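Local coordinates for protein putative cytosine/guanine deaminase (Unidentified, PDB 2PAJ) that catalyses the hydrolytic, zinc-dependent deamination of 2-amino-4-hydroxypteridines such as isoxanthopterin, releasing ammonium, at residues 70-75 with 345-350; 170-175 with 188-193; 39-44 with 410-415. All coordinates share one frame; numbering follows the deposited sequence.

Interaction 1. Residues 70-75 with 345-350; sequences PAWVNT and DMISEV
Just ahead of Met346 and Ile347, which lie against Trp72, Asp345 OD1 is gripped by two backbone N-H groups: Ser348 N at 2.8 Å and, weakly, Ile347 N. The Ser348 donor sits well above the carboxylate plane, while Ser348 OG bonds OD2 on its syn side. This is an N-cap, and it fixes the first turn of helix 346-359 where that turn faces the barrel strand 67-73. Met346 CB covers one face of the five-membered ring of Trp72, 3.9 Å from its centroid, a CH-pi contact. Val350, one turn on, puts CG2 over the same indole, above the six-membered ring and 22° off the ring normal; its closest ring atom is Trp72 CZ3 at 3.7 Å. Ile347 CG1 comes obliquely to Trp72 NE1 at 4.0 Å. In Met346 the bends at chi2 and chi3 bring CE to 3.9 Å from Val73 O and leave SD 4.0 Å from Asn74 OD1. That oxygen has its hydrogen bond from Val335 N, so the sulfur is only a packing neighbour. Across the interface the cohesion is therefore dispersive and CH-pi; the polar bonds described stay within the helix start or go to Val335, and none joins the two segments. The apolar face of this helix turn thus packs on the first barrel strand just before the chain reaches the zinc ligands His76 and His78.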
ATOM      1  N   PRO A  70     -13.457   4.862  -1.032  1.00 50.93           N
ATOM      2  CA  PRO A  70     -12.773   4.273  -2.181  1.00 50.27           C
ATOM      3  C   PRO A  70     -11.836   3.266  -1.496  1.00 50.05           C
ATOM      4  O   PRO A  70     -11.406   3.507  -0.367  1.00 51.07           O
ATOM      5  CB  PRO A  70     -12.049   5.464  -2.803  1.00 49.83           C
ATOM      6  CG  PRO A  70     -11.825   6.365  -1.673  1.00 50.18           C
ATOM      7  CD  PRO A  70     -13.114   6.284  -0.898  1.00 51.54           C
ATOM      8  N   ALA A  71     -11.560   2.124  -2.118  1.00 49.49           N
ATOM      9  CA  ALA A  71     -10.679   1.127  -1.503  1.00 48.23           C
ATOM     10  C   ALA A  71      -9.324   1.756  -1.135  1.00 48.26           C
ATOM     11  O   ALA A  71      -8.871   2.690  -1.790  1.00 49.72           O
ATOM     12  CB  ALA A  71     -10.491  -0.056  -2.450  1.00 47.15           C
ATOM     13  N   TRP A  72      -8.677   1.260  -0.086  1.00 47.60           N
ATOM     14  CA  TRP A  72      -7.400   1.830   0.326  1.00 46.87           C
ATOM     15  C   TRP A  72      -6.254   1.508  -0.626  1.00 46.42           C
ATOM     16  O   TRP A  72      -6.266   0.514  -1.347  1.00 46.65           O
ATOM     17  CB  TRP A  72      -6.987   1.331   1.718  1.00 48.68           C
ATOM     18  CG  TRP A  72      -7.966   1.578   2.811  1.00 47.62           C
ATOM     19  CD1 TRP A  72      -8.722   0.646   3.468  1.00 47.20           C
ATOM     20  CD2 TRP A  72      -8.354   2.851   3.332  1.00 47.78           C
ATOM     21  NE1 TRP A  72      -9.564   1.263   4.355  1.00 49.52           N
ATOM     22  CE2 TRP A  72      -9.361   2.619   4.294  1.00 50.15           C
ATOM     23  CE3 TRP A  72      -7.955   4.172   3.075  1.00 48.37           C
ATOM     24  CZ2 TRP A  72      -9.977   3.658   5.007  1.00 50.03           C
ATOM     25  CZ3 TRP A  72      -8.560   5.201   3.774  1.00 47.24           C
ATOM     26  CH2 TRP A  72      -9.566   4.938   4.733  1.00 49.23           C
ATOM     27  N   VAL A  73      -5.256   2.377  -0.602  1.00 45.80           N
ATOM     28  CA  VAL A  73      -4.055   2.232  -1.400  1.00 45.53           C
ATOM     29  C   VAL A  73      -2.884   2.258  -0.414  1.00 45.28           C
ATOM     30  O   VAL A  73      -2.580   3.289   0.182  1.00 45.63           O
ATOM     31  CB  VAL A  73      -3.903   3.394  -2.404  1.00 45.80           C
ATOM     32  CG1 VAL A  73      -2.691   3.164  -3.289  1.00 45.67           C
ATOM     33  CG2 VAL A  73      -5.151   3.515  -3.240  1.00 44.45           C
ATOM     34  N   ASN A  74      -2.251   1.110  -0.228  1.00 45.23           N
ATOM     35  CA  ASN A  74      -1.110   0.996   0.666  1.00 45.28           C
ATOM     36  C   ASN A  74       0.146   1.247  -0.156  1.00 43.82           C
ATOM     37  O   ASN A  74       0.401   0.542  -1.119  1.00 44.27           O
ATOM     38  CB  ASN A  74      -1.074  -0.405   1.282  1.00 47.17           C
ATOM     39  CG  ASN A  74       0.186  -0.661   2.074  1.00 50.81           C
ATOM     40  OD1 ASN A  74       0.377  -0.105   3.149  1.00 53.57           O
ATOM     41  ND2 ASN A  74       1.061  -1.506   1.536  1.00 52.50           N
ATOM     42  N   THR A  75       0.926   2.252   0.228  1.00 43.21           N
ATOM     43  CA  THR A  75       2.130   2.602  -0.507  1.00 41.89           C
ATOM     44  C   THR A  75       3.470   2.152   0.074  1.00 43.69           C
ATOM     45  O   THR A  75       4.516   2.569  -0.415  1.00 45.19           O
ATOM     46  CB  THR A  75       2.201   4.114  -0.755  1.00 42.58           C
ATOM     47  OG1 THR A  75       2.281   4.811   0.490  1.00 41.95           O
ATOM     48  CG2 THR A  75       0.976   4.573  -1.496  1.00 40.72           C
ATOM     49  N   ASP A 345      -2.790  -3.306   8.824  1.00 53.03           N
ATOM     50  CA  ASP A 345      -3.986  -3.186   7.999  1.00 51.75           C
ATOM     51  C   ASP A 345      -4.247  -1.697   7.859  1.00 49.81           C
ATOM     52  O   ASP A 345      -3.907  -0.914   8.748  1.00 47.07           O
ATOM     53  CB  ASP A 345      -5.181  -3.933   8.622  1.00 54.10           C
ATOM     54  CG  ASP A 345      -5.556  -3.422  10.005  1.00 55.89           C
ATOM     55  OD1 ASP A 345      -6.435  -2.537  10.098  1.00 55.66           O
ATOM     56  OD2 ASP A 345      -4.974  -3.913  11.000  1.00 57.49           O
ATOM     57  N   MET A 346      -4.817  -1.307   6.726  1.00 48.34           N
ATOM     58  CA  MET A 346      -5.060   0.097   6.459  1.00 47.95           C
ATOM     59  C   MET A 346      -6.037   0.797   7.388  1.00 48.38           C
ATOM     60  O   MET A 346      -6.021   2.019   7.492  1.00 49.66           O
ATOM     61  CB  MET A 346      -5.471   0.293   4.994  1.00 45.57           C
ATOM     62  CG  MET A 346      -4.295   0.343   4.002  1.00 43.48           C
ATOM     63  SD  MET A 346      -3.058   1.634   4.337  1.00 42.10           S
ATOM     64  CE  MET A 346      -3.926   3.073   3.876  1.00 43.42           C
ATOM     65  N   ILE A 347      -6.882   0.048   8.079  1.00 48.25           N
ATOM     66  CA  ILE A 347      -7.812   0.693   8.990  1.00 48.89           C
ATOM     67  C   ILE A 347      -7.116   1.105  10.292  1.00 49.66           C
ATOM     68  O   ILE A 347      -7.272   2.238  10.748  1.00 49.26           O
ATOM     69  CB  ILE A 347      -9.033  -0.211   9.229  1.00 48.24           C
ATOM     70  CG1 ILE A 347     -10.031   0.022   8.092  1.00 47.39           C
ATOM     71  CG2 ILE A 347      -9.678   0.081  10.566  1.00 46.06           C
ATOM     72  CD1 ILE A 347     -11.024  -1.073   7.907  1.00 51.01           C
ATOM     73  N   SER A 348      -6.327   0.202  10.866  1.00 49.03           N
ATOM     74  CA  SER A 348      -5.589   0.513  12.080  1.00 48.87           C
ATOM     75  C   SER A 348      -4.681   1.703  11.805  1.00 51.10           C
ATOM     76  O   SER A 348      -4.540   2.596  12.646  1.00 52.81           O
ATOM     77  CB  SER A 348      -4.726  -0.673  12.501  1.00 48.25           C
ATOM     78  OG  SER A 348      -5.511  -1.837  12.684  1.00 48.78           O
ATOM     79  N   GLU A 349      -4.072   1.702  10.619  1.00 51.36           N
ATOM     80  CA  GLU A 349      -3.153   2.752  10.193  1.00 51.41           C
ATOM     81  C   GLU A 349      -3.819   4.097  10.011  1.00 51.18           C
ATOM     82  O   GLU A 349      -3.319   5.124  10.463  1.00 52.29           O
ATOM     83  CB  GLU A 349      -2.457   2.342   8.890  1.00 51.45           C
ATOM     84  CG  GLU A 349      -1.135   1.618   9.098  1.00 53.56           C
ATOM     85  CD  GLU A 349      -0.065   2.530   9.684  1.00 55.79           C
ATOM     86  OE1 GLU A 349       0.070   3.676   9.206  1.00 56.76           O
ATOM     87  OE2 GLU A 349       0.655   2.108  10.606  1.00 56.22           O
ATOM     88  N   VAL A 350      -4.952   4.081   9.335  1.00 50.36           N
ATOM     89  CA  VAL A 350      -5.709   5.293   9.085  1.00 49.98           C
ATOM     90  C   VAL A 350      -6.230   5.879  10.407  1.00 48.46           C
ATOM     91  O   VAL A 350      -6.301   7.096  10.587  1.00 47.93           O
ATOM     92  CB  VAL A 350      -6.851   4.967   8.095  1.00 50.76           C
ATOM     93  CG1 VAL A 350      -8.040   5.867   8.296  1.00 53.15           C
ATOM     94  CG2 VAL A 350      -6.319   5.096   6.681  1.00 48.61           C
TER

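Interaction 2. Residues 170-175 with 188-193; sequences GATQTR and ETLDAY
The long loop joining strand 163-168 to helix 190-203 of the amidohydrolase barrel folds back on itself where Ala171 and Thr172 meet Glu188. Glu188 N donates to Ala171 O at 3.1 Å. One residue on, Thr172 CA points its hydrogen at Glu188 O, with 3.4 Å between the heavy atoms and an angle of 160° at the hydrogen. A water adds a further link, donating to Thr172 O and weakly to Glu188 O. The Thr172 side chain faces two ways. Its CG2, anti to the carbonyl carbon, rests 3.8 Å from Leu190 CA and 4.1 Å from Leu190 CD2, whereas OG1, set between the backbone N and the carbonyl carbon, is directed to Glu230 OE2 and bonds it. Gly170 has no side chain, and its backbone lies beside the phenol: Tyr193 CE2 is 4.2 Å from Gly170 C. The hydroxyl of Tyr193 bonds Arg168 O, and the same arginine reaches the tyrosine ring by cation-pi and Glu188 OE1 by a salt bridge. The start of helix 190-203 is thereby tied to the end of strand 163-168, while Thr172 and Leu190 both contact helix 228-240, through Glu230, at the protein surface.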
ATOM      1  N   GLY A 170      16.685  -4.038  -2.347  1.00 53.77           N
ATOM      2  CA  GLY A 170      17.951  -4.742  -2.300  1.00 54.60           C
ATOM      3  C   GLY A 170      19.139  -3.848  -2.001  1.00 55.52           C
ATOM      4  O   GLY A 170      18.996  -2.658  -1.711  1.00 55.24           O
ATOM      5  N   ALA A 171      20.326  -4.435  -2.061  1.00 56.92           N
ATOM      6  CA  ALA A 171      21.547  -3.692  -1.812  1.00 57.76           C
ATOM      7  C   ALA A 171      22.728  -4.278  -2.558  1.00 58.25           C
ATOM      8  O   ALA A 171      22.734  -5.449  -2.929  1.00 55.79           O
ATOM      9  CB  ALA A 171      21.849  -3.651  -0.321  1.00 57.04           C
ATOM     10  N   THR A 172      23.723  -3.430  -2.784  1.00 60.67           N
ATOM     11  CA  THR A 172      24.949  -3.837  -3.452  1.00 62.08           C
ATOM     12  C   THR A 172      26.057  -3.897  -2.410  1.00 63.61           C
ATOM     13  O   THR A 172      27.143  -4.372  -2.684  1.00 65.80           O
ATOM     14  CB  THR A 172      25.326  -2.869  -4.594  1.00 60.49           C
ATOM     15  OG1 THR A 172      25.450  -1.536  -4.088  1.00 60.68           O
ATOM     16  CG2 THR A 172      24.272  -2.912  -5.670  1.00 58.13           C
ATOM     17  N   GLN A 173      25.775  -3.411  -1.210  1.00 66.47           N
ATOM     18  CA  GLN A 173      26.746  -3.469  -0.128  1.00 69.74           C
ATOM     19  C   GLN A 173      26.160  -3.880   1.197  1.00 72.34           C
ATOM     20  O   GLN A 173      24.952  -4.122   1.306  1.00 72.88           O
ATOM     21  CB  GLN A 173      27.477  -2.149   0.063  1.00 69.57           C
ATOM     22  CG  GLN A 173      26.685  -0.933  -0.233  1.00 67.66           C
ATOM     23  CD  GLN A 173      27.400  -0.130  -1.260  1.00 67.50           C
ATOM     24  OE1 GLN A 173      27.657  -0.624  -2.362  1.00 66.07           O
ATOM     25  NE2 GLN A 173      27.767   1.100  -0.911  1.00 67.69           N
ATOM     26  N   THR A 174      27.023  -3.922   2.212  1.00 76.34           N
ATOM     27  CA  THR A 174      26.611  -4.339   3.551  1.00 79.96           C
ATOM     28  C   THR A 174      27.727  -4.258   4.588  1.00 82.96           C
ATOM     29  O   THR A 174      27.512  -3.825   5.739  1.00 83.38           O
ATOM     30  CB  THR A 174      26.146  -5.808   3.551  1.00 79.17           C
ATOM     31  OG1 THR A 174      26.003  -6.247   4.910  1.00 79.50           O
ATOM     32  CG2 THR A 174      27.169  -6.701   2.807  1.00 77.33           C
ATOM     33  N   ARG A 175      28.905  -4.715   4.168  1.00 86.21           N
ATOM     34  CA  ARG A 175      30.087  -4.774   5.013  1.00 89.07           C
ATOM     35  C   ARG A 175      29.815  -5.117   6.476  1.00 89.76           C
ATOM     36  O   ARG A 175      30.109  -4.358   7.420  1.00 88.90           O
ATOM     37  CB  ARG A 175      30.932  -3.506   4.873  1.00 90.83           C
ATOM     38  CG  ARG A 175      32.252  -3.774   4.119  1.00 93.50           C
ATOM     39  CD  ARG A 175      32.009  -4.184   2.638  1.00 96.56           C
ATOM     40  NE  ARG A 175      32.491  -5.522   2.259  1.00 98.40           N
ATOM     41  CZ  ARG A 175      31.714  -6.475   1.726  1.00 99.64           C
ATOM     42  NH1 ARG A 175      30.414  -6.238   1.522  1.00 99.57           N
ATOM     43  NH2 ARG A 175      32.231  -7.651   1.362  1.00 99.37           N
ATOM     44  N   GLU A 188      23.633  -8.261  -3.822  1.00 65.08           N
ATOM     45  CA  GLU A 188      23.625  -8.631  -5.222  1.00 65.62           C
ATOM     46  C   GLU A 188      24.522  -7.635  -5.927  1.00 65.70           C
ATOM     47  O   GLU A 188      24.598  -6.471  -5.539  1.00 66.06           O
ATOM     48  CB  GLU A 188      22.224  -8.519  -5.810  1.00 65.99           C
ATOM     49  CG  GLU A 188      21.251  -9.566  -5.381  1.00 68.04           C
ATOM     50  CD  GLU A 188      19.902  -9.324  -6.018  1.00 70.61           C
ATOM     51  OE1 GLU A 188      19.315  -8.246  -5.757  1.00 71.99           O
ATOM     52  OE2 GLU A 188      19.428 -10.198  -6.780  1.00 71.12           O
ATOM     53  N   THR A 189      25.205  -8.083  -6.965  1.00 65.40           N
ATOM     54  CA  THR A 189      26.058  -7.171  -7.696  1.00 64.61           C
ATOM     55  C   THR A 189      25.130  -6.200  -8.426  1.00 63.32           C
ATOM     56  O   THR A 189      24.033  -6.575  -8.823  1.00 62.05           O
ATOM     57  CB  THR A 189      26.939  -7.937  -8.689  1.00 64.39           C
ATOM     58  OG1 THR A 189      27.341  -7.058  -9.744  1.00 68.57           O
ATOM     59  CG2 THR A 189      26.183  -9.129  -9.267  1.00 63.68           C
ATOM     60  N   LEU A 190      25.565  -4.954  -8.578  1.00 63.07           N
ATOM     61  CA  LEU A 190      24.779  -3.916  -9.250  1.00 63.38           C
ATOM     62  C   LEU A 190      24.095  -4.357 -10.560  1.00 64.56           C
ATOM     63  O   LEU A 190      22.902  -4.111 -10.756  1.00 65.28           O
ATOM     64  CB  LEU A 190      25.681  -2.701  -9.495  1.00 62.63           C
ATOM     65  CG  LEU A 190      25.159  -1.358 -10.026  1.00 62.06           C
ATOM     66  CD1 LEU A 190      24.798  -1.476 -11.488  1.00 60.96           C
ATOM     67  CD2 LEU A 190      23.969  -0.902  -9.205  1.00 61.77           C
ATOM     68  N   ASP A 191      24.838  -5.024 -11.439  1.00 65.42           N
ATOM     69  CA  ASP A 191      24.307  -5.484 -12.728  1.00 65.26           C
ATOM     70  C   ASP A 191      23.268  -6.582 -12.575  1.00 63.29           C
ATOM     71  O   ASP A 191      22.342  -6.686 -13.370  1.00 63.28           O
ATOM     72  CB  ASP A 191      25.451  -5.984 -13.604  1.00 67.04           C
ATOM     73  CG  ASP A 191      26.687  -5.119 -13.466  1.00 70.72           C
ATOM     74  OD1 ASP A 191      26.860  -4.164 -14.263  1.00 71.17           O
ATOM     75  OD2 ASP A 191      27.475  -5.379 -12.526  1.00 73.47           O
ATOM     76  N   ALA A 192      23.418  -7.412 -11.557  1.00 61.92           N
ATOM     77  CA  ALA A 192      22.444  -8.469 -11.356  1.00 62.13           C
ATOM     78  C   ALA A 192      21.094  -7.815 -11.060  1.00 62.03           C
ATOM     79  O   ALA A 192      20.063  -8.191 -11.637  1.00 61.50           O
ATOM     80  CB  ALA A 192      22.878  -9.368 -10.203  1.00 61.78           C
ATOM     81  N   TYR A 193      21.132  -6.819 -10.173  1.00 62.02           N
ATOM     82  CA  TYR A 193      19.962  -6.048  -9.751  1.00 62.11           C
ATOM     83  C   TYR A 193      19.331  -5.439 -11.001  1.00 60.49           C
ATOM     84  O   TYR A 193      18.192  -5.757 -11.358  1.00 60.25           O
ATOM     85  CB  TYR A 193      20.414  -4.931  -8.803  1.00 65.43           C
ATOM     86  CG  TYR A 193      19.328  -4.247  -7.976  1.00 70.02           C
ATOM     87  CD1 TYR A 193      17.985  -4.256  -8.377  1.00 72.02           C
ATOM     88  CD2 TYR A 193      19.661  -3.551  -6.800  1.00 73.27           C
ATOM     89  CE1 TYR A 193      17.001  -3.591  -7.634  1.00 73.50           C
ATOM     90  CE2 TYR A 193      18.689  -2.880  -6.045  1.00 74.60           C
ATOM     91  CZ  TYR A 193      17.361  -2.906  -6.470  1.00 74.82           C
ATOM     92  OH  TYR A 193      16.395  -2.249  -5.733  1.00 75.84           O
TER
HETATM   93  O   HOH W   1      26.653  -6.520  -4.080  1.00 62.12           O

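Interaction 3. Residues 39-44 with 410-415; sequences IRIVGD and YAADIA
Ala412, Asp44 and Ile414 carry most of this contact, and they do so in two ways: a backbone bond at one end and hydrocarbon packing at the other. Asp44 contributes its carbonyl. Ala412 N donates to Asp44 O at 2.8 Å, with an N-H...O angle of 151°. Ala411 CA approaches the same oxygen at 3.3 Å in a CA-H...O contact, so one acceptor takes both the amide of Ala412 and the carbon before it. The carboxylate of Asp44 is engaged in a different direction, where OD1 forms a salt bridge with Arg210. Ala412 is the centre of an inverse gamma turn, closed by a weak bond from Asp413 N to Ala411 O, and its methyl is directed at strand 39-42. There CB sits 3.8 Å from Ile41 CG2 and 4.1 Å from Ile41 CD1. Ile414 then extends the apolar patch. Its CG1 is anti to the carbonyl carbon (chi1 -52°), and the extended chi2 carries CD1 outward to meet Ile41 CD1 tip to tip at 4.0 Å. Ile39 CG2 is a looser neighbour of the same methyl, 4.4 Å from Ile414 CD1. Asp413, between the two inward-facing residues, points its CB away from strand 39-42. In the fold, strand 39-42 lies between strands 11-15 and 45-49 in a small four-stranded sheet, with which Ile39 and Ile41 also pack through Ile46 and Ile14. Strand 414-418 runs antiparallel to strands 67-73 and 442-448, and Ile68 of strand 67-73 touches both Ile39 and Ile414.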
ATOM      1  N   ILE A  39     -24.610   3.939  -7.018  1.00 58.29           N
ATOM      2  CA  ILE A  39     -23.431   3.903  -7.881  1.00 57.94           C
ATOM      3  C   ILE A  39     -23.498   2.766  -8.897  1.00 57.94           C
ATOM      4  O   ILE A  39     -23.649   1.601  -8.528  1.00 56.57           O
ATOM      5  CB  ILE A  39     -22.140   3.730  -7.073  1.00 58.19           C
ATOM      6  CG1 ILE A  39     -22.011   4.856  -6.043  1.00 58.50           C
ATOM      7  CG2 ILE A  39     -20.935   3.729  -8.017  1.00 56.51           C
ATOM      8  CD1 ILE A  39     -20.826   4.712  -5.127  1.00 59.13           C
ATOM      9  N   ARG A  40     -23.387   3.119 -10.176  1.00 58.28           N
ATOM     10  CA  ARG A  40     -23.420   2.131 -11.252  1.00 58.90           C
ATOM     11  C   ARG A  40     -22.012   1.815 -11.754  1.00 58.93           C
ATOM     12  O   ARG A  40     -21.199   2.704 -11.976  1.00 58.81           O
ATOM     13  CB  ARG A  40     -24.290   2.625 -12.417  1.00 58.83           C
ATOM     14  CG  ARG A  40     -24.260   1.717 -13.640  1.00 58.70           C
ATOM     15  CD  ARG A  40     -25.421   1.949 -14.608  1.00 60.39           C
ATOM     16  NE  ARG A  40     -26.593   1.151 -14.251  1.00 61.18           N
ATOM     17  CZ  ARG A  40     -27.622   1.612 -13.548  1.00 62.91           C
ATOM     18  NH1 ARG A  40     -27.617   2.872 -13.135  1.00 63.25           N
ATOM     19  NH2 ARG A  40     -28.649   0.818 -13.254  1.00 61.74           N
ATOM     20  N   ILE A  41     -21.731   0.533 -11.926  1.00 59.26           N
ATOM     21  CA  ILE A  41     -20.432   0.096 -12.399  1.00 59.37           C
ATOM     22  C   ILE A  41     -20.588  -0.736 -13.668  1.00 59.94           C
ATOM     23  O   ILE A  41     -21.370  -1.693 -13.702  1.00 59.60           O
ATOM     24  CB  ILE A  41     -19.720  -0.787 -11.338  1.00 58.80           C
ATOM     25  CG1 ILE A  41     -19.455   0.025 -10.068  1.00 57.28           C
ATOM     26  CG2 ILE A  41     -18.424  -1.370 -11.915  1.00 57.95           C
ATOM     27  CD1 ILE A  41     -18.977  -0.820  -8.891  1.00 52.66           C
ATOM     28  N   VAL A  42     -19.862  -0.358 -14.714  1.00 59.42           N
ATOM     29  CA  VAL A  42     -19.891  -1.129 -15.953  1.00 60.36           C
ATOM     30  C   VAL A  42     -18.461  -1.569 -16.238  1.00 58.92           C
ATOM     31  O   VAL A  42     -17.589  -0.757 -16.549  1.00 57.72           O
ATOM     32  CB  VAL A  42     -20.458  -0.322 -17.153  1.00 60.20           C
ATOM     33  CG1 VAL A  42     -19.695   0.990 -17.319  1.00 62.89           C
ATOM     34  CG2 VAL A  42     -20.376  -1.172 -18.417  1.00 58.46           C
ATOM     35  N   GLY A  43     -18.225  -2.867 -16.102  1.00 58.25           N
ATOM     36  CA  GLY A  43     -16.893  -3.378 -16.321  1.00 58.62           C
ATOM     37  C   GLY A  43     -16.016  -3.043 -15.135  1.00 59.14           C
ATOM     38  O   GLY A  43     -16.316  -3.405 -13.993  1.00 59.13           O
ATOM     39  N   ASP A  44     -14.935  -2.327 -15.408  1.00 58.88           N
ATOM     40  CA  ASP A  44     -13.985  -1.948 -14.379  1.00 59.00           C
ATOM     41  C   ASP A  44     -14.097  -0.461 -14.071  1.00 57.46           C
ATOM     42  O   ASP A  44     -13.238   0.103 -13.399  1.00 57.42           O
ATOM     43  CB  ASP A  44     -12.559  -2.235 -14.860  1.00 60.89           C
ATOM     44  CG  ASP A  44     -12.045  -1.161 -15.834  1.00 63.71           C
ATOM     45  OD1 ASP A  44     -10.933  -0.626 -15.603  1.00 65.24           O
ATOM     46  OD2 ASP A  44     -12.758  -0.846 -16.819  1.00 64.32           O
ATOM     47  N   TYR A 410     -13.366   6.755 -13.171  1.00 49.77           N
ATOM     48  CA  TYR A 410     -12.271   6.088 -12.491  1.00 48.59           C
ATOM     49  C   TYR A 410     -12.470   4.588 -12.359  1.00 49.54           C
ATOM     50  O   TYR A 410     -13.563   4.070 -12.579  1.00 49.53           O
ATOM     51  CB  TYR A 410     -12.066   6.692 -11.111  1.00 47.26           C
ATOM     52  CG  TYR A 410     -11.433   8.052 -11.125  1.00 48.59           C
ATOM     53  CD1 TYR A 410     -12.133   9.168 -11.597  1.00 48.79           C
ATOM     54  CD2 TYR A 410     -10.127   8.229 -10.649  1.00 48.15           C
ATOM     55  CE1 TYR A 410     -11.553  10.418 -11.590  1.00 50.40           C
ATOM     56  CE2 TYR A 410      -9.534   9.472 -10.635  1.00 50.40           C
ATOM     57  CZ  TYR A 410     -10.249  10.568 -11.107  1.00 52.45           C
ATOM     58  OH  TYR A 410      -9.669  11.815 -11.095  1.00 53.95           O
ATOM     59  N   ALA A 411     -11.397   3.888 -12.015  1.00 49.85           N
ATOM     60  CA  ALA A 411     -11.461   2.444 -11.844  1.00 51.23           C
ATOM     61  C   ALA A 411     -12.400   2.130 -10.687  1.00 51.85           C
ATOM     62  O   ALA A 411     -12.471   2.877  -9.713  1.00 49.88           O
ATOM     63  CB  ALA A 411     -10.065   1.882 -11.568  1.00 51.83           C
ATOM     64  N   ALA A 412     -13.111   1.013 -10.795  1.00 54.40           N
ATOM     65  CA  ALA A 412     -14.062   0.602  -9.766  1.00 55.19           C
ATOM     66  C   ALA A 412     -13.445  -0.139  -8.586  1.00 56.25           C
ATOM     67  O   ALA A 412     -13.615  -1.354  -8.453  1.00 57.71           O
ATOM     68  CB  ALA A 412     -15.158  -0.252 -10.383  1.00 53.60           C
ATOM     69  N   ASP A 413     -12.731   0.597  -7.738  1.00 56.40           N
ATOM     70  CA  ASP A 413     -12.123   0.029  -6.534  1.00 56.07           C
ATOM     71  C   ASP A 413     -12.875   0.689  -5.396  1.00 54.26           C
ATOM     72  O   ASP A 413     -12.554   1.808  -4.984  1.00 52.62           O
ATOM     73  CB  ASP A 413     -10.641   0.370  -6.466  1.00 58.81           C
ATOM     74  CG  ASP A 413      -9.901  -0.061  -7.706  1.00 61.27           C
ATOM     75  OD1 ASP A 413     -10.046  -1.239  -8.111  1.00 63.98           O
ATOM     76  OD2 ASP A 413      -9.175   0.777  -8.276  1.00 64.03           O
ATOM     77  N   ILE A 414     -13.884  -0.019  -4.903  1.00 52.74           N
ATOM     78  CA  ILE A 414     -14.747   0.506  -3.865  1.00 51.43           C
ATOM     79  C   ILE A 414     -14.905  -0.400  -2.661  1.00 51.56           C
ATOM     80  O   ILE A 414     -14.924  -1.621  -2.779  1.00 52.26           O
ATOM     81  CB  ILE A 414     -16.157   0.791  -4.436  1.00 50.21           C
ATOM     82  CG1 ILE A 414     -16.030   1.646  -5.692  1.00 49.73           C
ATOM     83  CG2 ILE A 414     -17.024   1.516  -3.403  1.00 50.97           C
ATOM     84  CD1 ILE A 414     -17.332   1.833  -6.435  1.00 51.15           C
ATOM     85  N   ALA A 415     -15.027   0.225  -1.497  1.00 51.63           N
ATOM     86  CA  ALA A 415     -15.241  -0.490  -0.253  1.00 50.26           C
ATOM     87  C   ALA A 415     -16.605  -0.081   0.312  1.00 49.94           C
ATOM     88  O   ALA A 415     -16.912   1.102   0.442  1.00 49.16           O
ATOM     89  CB  ALA A 415     -14.141  -0.166   0.730  1.00 50.84           C
TER

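Interactions 1 and 3 are neighbours, their centres 18 Å apart, and they meet at adjacent strands 67-73 and 414-418: Ala71 N lies 3.0 Å from Asp413 O, a probable hydrogen bond. Packing thus runs from the small sheet through this strand pair to helix 346-359. Interaction 2 stands apart, its centre about 32 Å from that of interaction 1 and 41 Å from that of interaction 3, beyond the chain's centre from the latter. The zinc site lies nearer to interactions 1 and 2: the Asn74 side chain is about 10 Å from the metal and Gly170 about 13 Å. Interaction 3 encloses interaction 1 along the chain, which encloses interaction 2.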